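Proline dipeptidase (Streptococcus pneumoniae, PDB 3PN9) probably cleaves dipeptides with a carboxy-terminal proline; the chain corresponds to the creatinase/prolidase N-terminal domain and assembles as four copies. Local coordinates at residues E15-D20 against E123-T128; N31-F36 against Q132-I137; H90-L95 against K116-T121. All blocks are in the same frame, centred on the assembly; numbering follows the deposited sequence.

Contact 1: residues E15-D20 against E123-T128; sequences ESEKLD and EFDNLT
Leu19 and Asp125 meet where the end of helix 6-17 comes up beside strand 123-126, an outermost strand of the mixed sheet within this chain. Their side chains run obliquely past one another, and it is a methyl, Leu19 CD2, that lies 4.0 Å from the carboxylate oxygen Asp125 OD2. Asp125 leaves the backbone toward the helix end, whereas Leu19 does not; with CG anti to its own carbonyl carbon (chi1 -74°), the leucine brings its far end across. Glu17 approaches the same oxygen, its OE1 standing 4.4 Å from Asp125 OD2, and one water spans the two, donating to Glu17 OE1 at 2.7 Å and to Asp125 OD2 at 2.5 Å. Just past Glu17, Lys18 takes positive phi and closes the helix as a Schellman motif, which turns the chain toward Leu19. Just after the strand, Asn126 OD1 accepts from Thr128 N at 3.0 Å, a capping bond at the start of helix 128-134. Asp125 also forms a salt bridge with Arg99, and Glu17 one with Arg43 of the second subunit. The two carboxylates, probably both charged, can sit close at the partly buried end of the helix, probably because a shared water and these arginines offset their repulsion.

Contact 2: residues N31-F36 against Q132-I137; sequences NYLTGF and QRMRLI
Arg135 lays its guanidinium over one face of the Tyr32 ring, CZ 4.0 Å from the ring centroid and only 19° off the normal, a cation-pi contact. The chain of Arg135 is extended from CG to NE and runs past the tyrosine in the opposite direction, so that CG rides off-centre over the phenol end while NH1 reaches back to Tyr32 CD1 at 3.4 Å. The two planes are 32° apart, short of a parallel stack. Tyr32 itself holds CG anti to the backbone N (chi1 173°), which sends the ring from helix 27-34 across to the C-terminal end of helix 128-134. A type I beta turn runs there from Met134 to Ile137, and a water in the ring plane joins Tyr32 OH, at 2.7 Å, to Ile137 O. Met134, present as selenomethionine, bends at its last torsion and places SE 4.1 Å from Tyr32 CE2, an oblique Met-aromatic approach. The same SE lies 4.0 Å from Leu33 CD2, the leucine and selenomethionine crossing at about a right angle. Helix 6-17 packs against this pair through Ile10, and its Lys6 makes a further cation-pi contact with Tyr32.

Contact 3: residues H90-L95 against K116-T121; sequences HALPQL and KTVFET
Two helix ends of the alpha/beta creatinase/prolidase N-terminal domain, those of helices 84-91 and 109-118, come together over the central mixed sheet, and across these two segments one leucine, Leu92, makes the apolar contact. The first residue beyond helix 84-91, Leu92 leaves the backbone toward the opposite segment. Its CG stands anti to its own carbonyl carbon (chi1 -72°), and the chain continues extended at chi2, so that CD1 is the atom that arrives. This methyl lies 3.8 Å from Val118 CG1 and 3.7 Å from Phe119 CZ, touching two consecutive residues at once. Both side chains cross the leucine at about a right angle. Toward the phenyl ring the methyl comes obliquely, beside CZ and CE1.

The segment 116-121 prepares its own side of the meeting. Val118 CG1 is anti to the backbone N (chi1 167°), a setting that puts the methyl 3.6 Å above the plane of the neighbouring Phe119 ring, over its centre, as well as against Leu92. Helix 109-118 ends with Val118, and Phe119 turns its ring toward the sheet, where it touches Val21 and Val23 of strand 21-24 and meets Phe97 edge-to-face. Phe48 of strand 46-50 touches both Leu92 and Phe119, so the cluster is part of the apolar layer between helices and sheet that belongs to this fold. Leu92, Val118 and Phe119 are all buried.

Polar groups bond beside this cluster. Gln94, at the centre of an inverse gamma turn, folds its amide back so that NE2 reaches Leu92 O at 2.8 Å, although the bond is weak and bent to 129°. The same NE2 also bonds to Lys89 O, while Lys89 NZ hydrogen-bonds Thr117 O and forms a salt bridge with Glu120 OE1, tying the two helix ends together.

All three contacts belong to one creatinase/prolidase N-terminal domain. Contacts 2 and 3 lie on opposite sides of the chain's centre, with centres about 26 Å apart and nearest atoms about 14 Å apart. Contact 1 is nearer to each, with its centre about 17 Å from that of contact 2 and about 15 Å from that of contact 3. It adjoins contact 2 in sequence, where strand 123-126 passes into helix 128-134, and touches contact 3 where Phe124 packs on Lys116. Along the chain contacts 1 and 2 interleave, so through them the last strand and helix return to the first two helices, while contact 3 is a shorter-range closure nested within both loops.

Contact 1: residues E15-D20 against E123-T128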
loop_
_atom_site.group_PDB
_atom_site.type_symbol
_atom_site.label_atom_id
_atom_site.label_comp_id
_atom_site.label_asym_id
_atom_site.label_seq_id
_atom_site.Cartn_x
_atom_site.Cartn_y
_atom_site.Cartn_z
ATOM N N GLU A 15 0.086 4.979 -4.969
ATOM C CA GLU A 15 -1.143 4.502 -4.356
ATOM C C GLU A 15 -1.318 5.047 -2.910
ATOM O O GLU A 15 -2.417 5.508 -2.550
ATOM C CB GLU A 15 -1.181 2.958 -4.366
ATOM C CG GLU A 15 -2.355 2.443 -3.484
ATOM C CD GLU A 15 -2.540 0.922 -3.580
ATOM O OE1 GLU A 15 -1.704 0.200 -4.192
ATOM O OE2 GLU A 15 -3.524 0.441 -3.022
ATOM N N SER A 16 -0.280 5.048 -2.084
ATOM C CA SER A 16 -0.528 5.397 -0.671
ATOM C C SER A 16 -0.693 6.942 -0.577
ATOM O O SER A 16 -1.333 7.398 0.335
ATOM C CB SER A 16 0.611 4.959 0.254
ATOM O OG SER A 16 1.818 5.488 -0.223
ATOM N N GLU A 17 -0.140 7.742 -1.508
ATOM C CA GLU A 17 -0.389 9.191 -1.487
ATOM C C GLU A 17 -1.581 9.671 -2.349
ATOM O O GLU A 17 -1.779 10.915 -2.475
ATOM C CB GLU A 17 0.769 9.963 -2.032
ATOM C CG GLU A 17 2.005 9.702 -1.272
ATOM C CD GLU A 17 2.116 10.592 -0.018
ATOM O OE1 GLU A 17 2.140 11.841 -0.081
ATOM O OE2 GLU A 17 2.195 10.016 1.059
ATOM N N LYS A 18 -2.300 8.746 -2.945
ATOM C CA LYS A 18 -3.469 9.025 -3.773
ATOM C C LYS A 18 -3.051 9.945 -4.953
ATOM O O LYS A 18 -3.737 10.941 -5.227
ATOM C CB LYS A 18 -4.604 9.673 -2.967
ATOM C CG LYS A 18 -5.211 8.699 -1.951
ATOM C CD LYS A 18 -5.953 9.587 -0.953
ATOM C CE LYS A 18 -7.103 8.796 -0.385
ATOM N NZ LYS A 18 -6.485 7.768 0.516
ATOM N N LEU A 19 -1.924 9.627 -5.607
ATOM C CA LEU A 19 -1.437 10.428 -6.715
ATOM C C LEU A 19 -1.838 9.730 -7.991
ATOM O O LEU A 19 -1.700 8.507 -8.060
ATOM C CB LEU A 19 0.144 10.522 -6.607
ATOM C CG LEU A 19 0.659 11.452 -5.491
ATOM C CD1 LEU A 19 2.138 11.292 -5.203
ATOM C CD2 LEU A 19 0.411 12.963 -5.911
ATOM N N ASP A 20 -2.163 10.483 -9.050
ATOM C CA ASP A 20 -2.430 9.857 -10.370
ATOM C C ASP A 20 -1.117 9.703 -11.197
ATOM O O ASP A 20 -1.015 8.767 -12.027
ATOM C CB ASP A 20 -3.444 10.756 -11.124
ATOM C CG ASP A 20 -4.710 10.907 -10.314
ATOM O OD1 ASP A 20 -5.309 9.856 -10.130
ATOM O OD2 ASP A 20 -5.000 11.960 -9.720
ATOM N N GLU A 123 -3.823 19.303 -8.432
ATOM C CA GLU A 123 -2.933 19.890 -7.375
ATOM C C GLU A 123 -1.564 19.293 -7.567
ATOM O O GLU A 123 -1.456 18.082 -8.019
ATOM C CB GLU A 123 -3.271 19.424 -5.945
ATOM C CG GLU A 123 -4.662 19.141 -5.527
ATOM C CD GLU A 123 -4.644 18.640 -4.000
ATOM O OE1 GLU A 123 -4.233 19.475 -3.104
ATOM O OE2 GLU A 123 -4.957 17.429 -3.710
ATOM N N PHE A 124 -0.523 20.043 -7.219
ATOM C CA PHE A 124 0.873 19.560 -7.412
ATOM C C PHE A 124 1.540 19.284 -6.056
ATOM O O PHE A 124 1.730 20.236 -5.258
ATOM C CB PHE A 124 1.673 20.558 -8.229
ATOM C CG PHE A 124 1.268 20.532 -9.732
ATOM C CD1 PHE A 124 2.086 19.983 -10.651
ATOM C CD2 PHE A 124 0.066 21.075 -10.167
ATOM C CE1 PHE A 124 1.765 20.005 -12.067
ATOM C CE2 PHE A 124 -0.315 20.988 -11.586
ATOM C CZ PHE A 124 0.572 20.462 -12.503
ATOM N N ASP A 125 1.908 18.037 -5.775
ATOM C CA ASP A 125 2.637 17.763 -4.510
ATOM C C ASP A 125 4.152 17.668 -4.860
ATOM O O ASP A 125 4.544 17.529 -6.042
ATOM C CB ASP A 125 2.262 16.346 -4.042
ATOM C CG ASP A 125 0.929 16.268 -3.230
ATOM O OD1 ASP A 125 0.066 17.158 -3.364
ATOM O OD2 ASP A 125 0.730 15.192 -2.546
ATOM N N ASN A 126 5.002 17.615 -3.846
ATOM C CA ASN A 126 6.438 17.588 -4.081
ATOM C C ASN A 126 6.887 16.107 -4.044
ATOM O O ASN A 126 6.757 15.449 -3.004
ATOM C CB ASN A 126 7.085 18.402 -2.953
ATOM C CG ASN A 126 8.584 18.544 -3.120
ATOM O OD1 ASN A 126 9.134 18.147 -4.118
ATOM N ND2 ASN A 126 9.270 19.127 -2.111
ATOM N N LEU A 127 7.596 15.643 -5.064
ATOM C CA LEU A 127 8.127 14.288 -5.143
ATOM C C LEU A 127 9.575 14.262 -4.633
ATOM O O LEU A 127 10.109 13.168 -4.437
ATOM C CB LEU A 127 8.252 13.952 -6.688
ATOM C CG LEU A 127 8.773 12.547 -7.158
ATOM C CD1 LEU A 127 7.823 11.496 -6.603
ATOM C CD2 LEU A 127 8.687 12.478 -8.712
ATOM N N THR A 128 10.291 15.402 -4.561
ATOM C CA THR A 128 11.716 15.331 -4.246
ATOM C C THR A 128 12.042 14.511 -2.915
ATOM O O THR A 128 12.956 13.698 -2.915
ATOM C CB THR A 128 12.295 16.792 -4.198
ATOM O OG1 THR A 128 12.288 17.245 -5.591
ATOM C CG2 THR A 128 13.786 16.859 -3.659
HETATM O O HOH W 1 2.481 13.482 -2.214
#

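Contact 2: residues N31-F36 against Q132-I137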
loop_
_atom_site.group_PDB
_atom_site.type_symbol
_atom_site.label_atom_id
_atom_site.label_comp_id
_atom_site.label_asym_id
_atom_site.label_seq_id
_atom_site.Cartn_x
_atom_site.Cartn_y
_atom_site.Cartn_z
ATOM N N ASN A 31 17.820 9.243 -14.786
ATOM C CA ASN A 31 18.851 8.210 -14.931
ATOM C C ASN A 31 18.922 7.249 -13.722
ATOM O O ASN A 31 18.980 5.956 -13.869
ATOM C CB ASN A 31 20.206 8.927 -15.079
ATOM C CG ASN A 31 21.338 7.892 -15.270
ATOM O OD1 ASN A 31 21.164 6.963 -16.024
ATOM N ND2 ASN A 31 22.449 8.067 -14.594
ATOM N N TYR A 32 18.771 7.839 -12.545
ATOM C CA TYR A 32 18.682 7.010 -11.267
ATOM C C TYR A 32 17.543 5.947 -11.331
ATOM O O TYR A 32 17.740 4.762 -10.992
ATOM C CB TYR A 32 18.448 7.965 -10.079
ATOM C CG TYR A 32 18.167 7.242 -8.763
ATOM C CD1 TYR A 32 19.178 6.417 -8.182
ATOM C CD2 TYR A 32 16.942 7.367 -8.149
ATOM C CE1 TYR A 32 18.941 5.720 -6.897
ATOM C CE2 TYR A 32 16.683 6.714 -6.895
ATOM C CZ TYR A 32 17.698 5.897 -6.317
ATOM O OH TYR A 32 17.418 5.328 -5.130
ATOM N N LEU A 33 16.342 6.345 -11.830
ATOM C CA LEU A 33 15.235 5.449 -11.908
ATOM C C LEU A 33 15.307 4.528 -13.109
ATOM O O LEU A 33 14.718 3.497 -13.064
ATOM C CB LEU A 33 13.907 6.211 -11.926
ATOM C CG LEU A 33 13.681 7.178 -10.764
ATOM C CD1 LEU A 33 12.451 8.155 -10.983
ATOM C CD2 LEU A 33 13.473 6.344 -9.429
ATOM N N THR A 34 15.979 4.874 -14.199
ATOM C CA THR A 34 15.768 4.062 -15.436
ATOM C C THR A 34 17.039 3.631 -16.062
ATOM O O THR A 34 17.002 2.830 -16.945
ATOM C CB THR A 34 14.990 4.827 -16.581
ATOM O OG1 THR A 34 15.835 5.896 -16.986
ATOM C CG2 THR A 34 13.674 5.396 -16.042
ATOM N N GLY A 35 18.160 4.208 -15.669
ATOM C CA GLY A 35 19.438 3.951 -16.330
ATOM C C GLY A 35 19.555 4.679 -17.701
ATOM O O GLY A 35 20.560 4.524 -18.377
ATOM N N PHE A 36 18.616 5.575 -18.041
ATOM C CA PHE A 36 18.726 6.390 -19.267
ATOM C C PHE A 36 19.182 7.787 -18.873
ATOM O O PHE A 36 18.474 8.499 -18.120
ATOM C CB PHE A 36 17.386 6.477 -20.030
ATOM C CG PHE A 36 17.488 7.384 -21.261
ATOM C CD1 PHE A 36 18.203 6.933 -22.381
ATOM C CD2 PHE A 36 16.978 8.688 -21.236
ATOM C CE1 PHE A 36 18.350 7.766 -23.571
ATOM C CE2 PHE A 36 17.081 9.537 -22.355
ATOM C CZ PHE A 36 17.789 9.076 -23.525
ATOM N N GLN A 132 14.693 11.467 -2.470
ATOM C CA GLN A 132 15.840 11.530 -1.548
ATOM C C GLN A 132 15.797 10.325 -0.522
ATOM O O GLN A 132 16.821 9.800 -0.198
ATOM C CB GLN A 132 15.840 12.826 -0.709
ATOM C CG GLN A 132 16.113 14.017 -1.715
ATOM C CD GLN A 132 15.973 15.356 -0.993
ATOM O OE1 GLN A 132 15.048 15.586 -0.252
ATOM N NE2 GLN A 132 16.874 16.262 -1.302
ATOM N N ARG A 133 14.620 9.972 -0.029
ATOM C CA ARG A 133 14.456 8.801 0.878
ATOM C C ARG A 133 14.826 7.528 0.181
ATOM O O ARG A 133 15.548 6.627 0.726
ATOM C CB ARG A 133 12.944 8.793 1.434
ATOM C CG ARG A 133 12.684 7.759 2.553
ATOM C CD ARG A 133 11.118 7.456 2.772
ATOM N NE ARG A 133 10.358 8.687 2.634
ATOM C CZ ARG A 133 9.057 8.732 2.318
ATOM N NH1 ARG A 133 8.289 7.576 2.115
ATOM N NH2 ARG A 133 8.539 9.936 2.161
HETATM N N MSE A 134 14.482 7.426 -1.125
HETATM C CA MSE A 134 14.785 6.202 -1.797
HETATM C C MSE A 134 16.300 5.950 -1.922
HETATM O O MSE A 134 16.793 4.759 -1.975
HETATM C CB MSE A 134 14.189 6.300 -3.275
HETATM C CG MSE A 134 14.196 5.000 -3.861
HETATM SE SE MSE A 134 13.066 5.171 -5.643
HETATM C CE MSE A 134 11.643 6.086 -5.045
ATOM N N ARG A 135 17.051 7.029 -2.052
ATOM C CA ARG A 135 18.521 6.893 -2.136
ATOM C C ARG A 135 19.156 6.450 -0.797
ATOM O O ARG A 135 20.326 6.085 -0.828
ATOM C CB ARG A 135 19.143 8.245 -2.487
ATOM C CG ARG A 135 18.712 8.670 -3.909
ATOM C CD ARG A 135 19.414 10.000 -4.310
ATOM N NE ARG A 135 19.031 10.574 -5.632
ATOM C CZ ARG A 135 19.583 10.156 -6.753
ATOM N NH1 ARG A 135 20.527 9.157 -6.763
ATOM N NH2 ARG A 135 19.249 10.782 -7.876
ATOM N N LEU A 136 18.423 6.487 0.300
ATOM C CA LEU A 136 18.932 5.977 1.601
ATOM C C LEU A 136 18.922 4.474 1.715
ATOM O O LEU A 136 19.115 3.975 2.839
ATOM C CB LEU A 136 18.128 6.518 2.750
ATOM C CG LEU A 136 18.053 8.029 2.777
ATOM C CD1 LEU A 136 17.192 8.443 3.942
ATOM C CD2 LEU A 136 19.450 8.691 2.812
ATOM N N ILE A 137 18.590 3.744 0.633
ATOM C CA ILE A 137 18.783 2.244 0.527
ATOM C C ILE A 137 19.661 2.042 -0.713
ATOM O O ILE A 137 19.125 2.193 -1.847
ATOM C CB ILE A 137 17.426 1.481 0.402
ATOM C CG1 ILE A 137 16.501 1.852 1.588
ATOM C CG2 ILE A 137 17.653 -0.053 0.209
ATOM C CD1 ILE A 137 15.188 2.310 1.053
HETATM O O HOH W 2 19.447 3.753 -4.271
#

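Contact 3: residues H90-L95 against K116-T121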
loop_
_atom_site.group_PDB
_atom_site.type_symbol
_atom_site.label_atom_id
_atom_site.label_comp_id
_atom_site.label_asym_id
_atom_site.label_seq_id
_atom_site.Cartn_x
_atom_site.Cartn_y
_atom_site.Cartn_z
ATOM N N HIS A 90 -1.545 14.330 -25.377
ATOM C CA HIS A 90 -2.150 13.308 -26.269
ATOM C C HIS A 90 -1.438 11.986 -26.062
ATOM O O HIS A 90 -2.048 10.957 -26.230
ATOM C CB HIS A 90 -1.990 13.726 -27.793
ATOM C CG HIS A 90 -2.701 15.025 -28.183
ATOM N ND1 HIS A 90 -3.361 15.866 -27.282
ATOM C CD2 HIS A 90 -2.801 15.655 -29.400
ATOM C CE1 HIS A 90 -3.838 16.931 -27.920
ATOM N NE2 HIS A 90 -3.526 16.820 -29.209
ATOM N N ALA A 91 -0.151 11.971 -25.686
ATOM C CA ALA A 91 0.473 10.657 -25.490
ATOM C C ALA A 91 0.065 9.966 -24.155
ATOM O O ALA A 91 0.076 8.727 -24.082
ATOM C CB ALA A 91 1.991 10.772 -25.612
ATOM N N LEU A 92 -0.274 10.755 -23.127
ATOM C CA LEU A 92 -0.682 10.219 -21.834
ATOM C C LEU A 92 -2.115 9.613 -22.001
ATOM O O LEU A 92 -2.865 10.028 -22.912
ATOM C CB LEU A 92 -0.749 11.300 -20.742
ATOM C CG LEU A 92 0.704 11.730 -20.369
ATOM C CD1 LEU A 92 0.698 13.031 -19.493
ATOM C CD2 LEU A 92 1.481 10.579 -19.614
ATOM N N PRO A 93 -2.486 8.666 -21.114
ATOM C CA PRO A 93 -3.881 8.178 -21.107
ATOM C C PRO A 93 -4.781 9.379 -20.850
ATOM O O PRO A 93 -4.384 10.352 -20.162
ATOM C CB PRO A 93 -3.933 7.194 -19.914
ATOM C CG PRO A 93 -2.706 7.663 -19.048
ATOM C CD PRO A 93 -1.670 8.057 -20.056
ATOM N N GLN A 94 -6.010 9.316 -21.359
ATOM C CA GLN A 94 -6.913 10.474 -21.176
ATOM C C GLN A 94 -7.630 10.350 -19.853
ATOM O O GLN A 94 -8.807 10.006 -19.850
ATOM C CB GLN A 94 -7.953 10.497 -22.363
ATOM C CG GLN A 94 -7.203 10.567 -23.759
ATOM C CD GLN A 94 -6.289 11.841 -23.874
ATOM O OE1 GLN A 94 -6.779 12.952 -23.904
ATOM N NE2 GLN A 94 -4.971 11.662 -23.902
ATOM N N LEU A 95 -6.952 10.580 -18.713
ATOM C CA LEU A 95 -7.572 10.283 -17.397
ATOM C C LEU A 95 -7.917 11.635 -16.794
ATOM O O LEU A 95 -7.525 12.669 -17.309
ATOM C CB LEU A 95 -6.537 9.585 -16.422
ATOM C CG LEU A 95 -5.979 8.274 -16.958
ATOM C CD1 LEU A 95 -4.947 7.576 -16.068
ATOM C CD2 LEU A 95 -7.103 7.304 -17.410
ATOM N N LYS A 116 1.097 22.514 -16.253
ATOM C CA LYS A 116 -0.272 22.961 -15.955
ATOM C C LYS A 116 -1.193 23.023 -17.197
ATOM O O LYS A 116 -2.420 22.947 -17.051
ATOM C CB LYS A 116 -0.274 24.317 -15.190
ATOM C CG LYS A 116 0.170 24.075 -13.720
ATOM C CD LYS A 116 0.254 25.318 -12.939
ATOM C CE LYS A 116 -1.135 25.612 -12.426
ATOM N NZ LYS A 116 -1.061 27.038 -12.041
ATOM N N THR A 117 -0.648 23.056 -18.403
ATOM C CA THR A 117 -1.564 22.926 -19.553
ATOM C C THR A 117 -1.824 21.452 -19.821
ATOM O O THR A 117 -2.824 21.097 -20.429
ATOM C CB THR A 117 -1.043 23.513 -20.865
ATOM O OG1 THR A 117 0.044 22.729 -21.313
ATOM C CG2 THR A 117 -0.500 24.903 -20.647
ATOM N N VAL A 118 -0.902 20.584 -19.397
ATOM C CA VAL A 118 -1.138 19.166 -19.637
ATOM C C VAL A 118 -2.135 18.721 -18.564
ATOM O O VAL A 118 -3.034 17.958 -18.892
ATOM C CB VAL A 118 0.151 18.335 -19.475
ATOM C CG1 VAL A 118 -0.124 16.785 -19.408
ATOM C CG2 VAL A 118 1.276 18.742 -20.444
ATOM N N PHE A 119 -1.925 19.111 -17.281
ATOM C CA PHE A 119 -2.797 18.717 -16.179
ATOM C C PHE A 119 -3.545 19.940 -15.657
ATOM O O PHE A 119 -3.157 20.569 -14.661
ATOM C CB PHE A 119 -1.928 18.084 -14.990
ATOM C CG PHE A 119 -1.001 16.993 -15.459
ATOM C CD1 PHE A 119 -1.528 15.801 -15.933
ATOM C CD2 PHE A 119 0.392 17.166 -15.424
ATOM C CE1 PHE A 119 -0.715 14.758 -16.308
ATOM C CE2 PHE A 119 1.189 16.159 -15.836
ATOM C CZ PHE A 119 0.669 14.937 -16.295
ATOM N N GLU A 120 -4.629 20.307 -16.309
ATOM C CA GLU A 120 -5.289 21.606 -16.101
ATOM C C GLU A 120 -5.985 21.755 -14.809
ATOM O O GLU A 120 -6.149 22.872 -14.365
ATOM C CB GLU A 120 -6.353 21.846 -17.211
ATOM C CG GLU A 120 -5.621 21.921 -18.544
ATOM C CD GLU A 120 -6.596 22.184 -19.742
ATOM O OE1 GLU A 120 -6.769 21.316 -20.601
ATOM O OE2 GLU A 120 -7.205 23.245 -19.781
ATOM N N THR A 121 -6.443 20.676 -14.177
ATOM C CA THR A 121 -7.049 20.911 -12.851
ATOM C C THR A 121 -6.349 20.110 -11.725
ATOM O O THR A 121 -7.003 19.837 -10.740
ATOM C CB THR A 121 -8.567 20.503 -12.860
ATOM O OG1 THR A 121 -8.688 19.228 -13.529
ATOM C CG2 THR A 121 -9.393 21.564 -13.757
#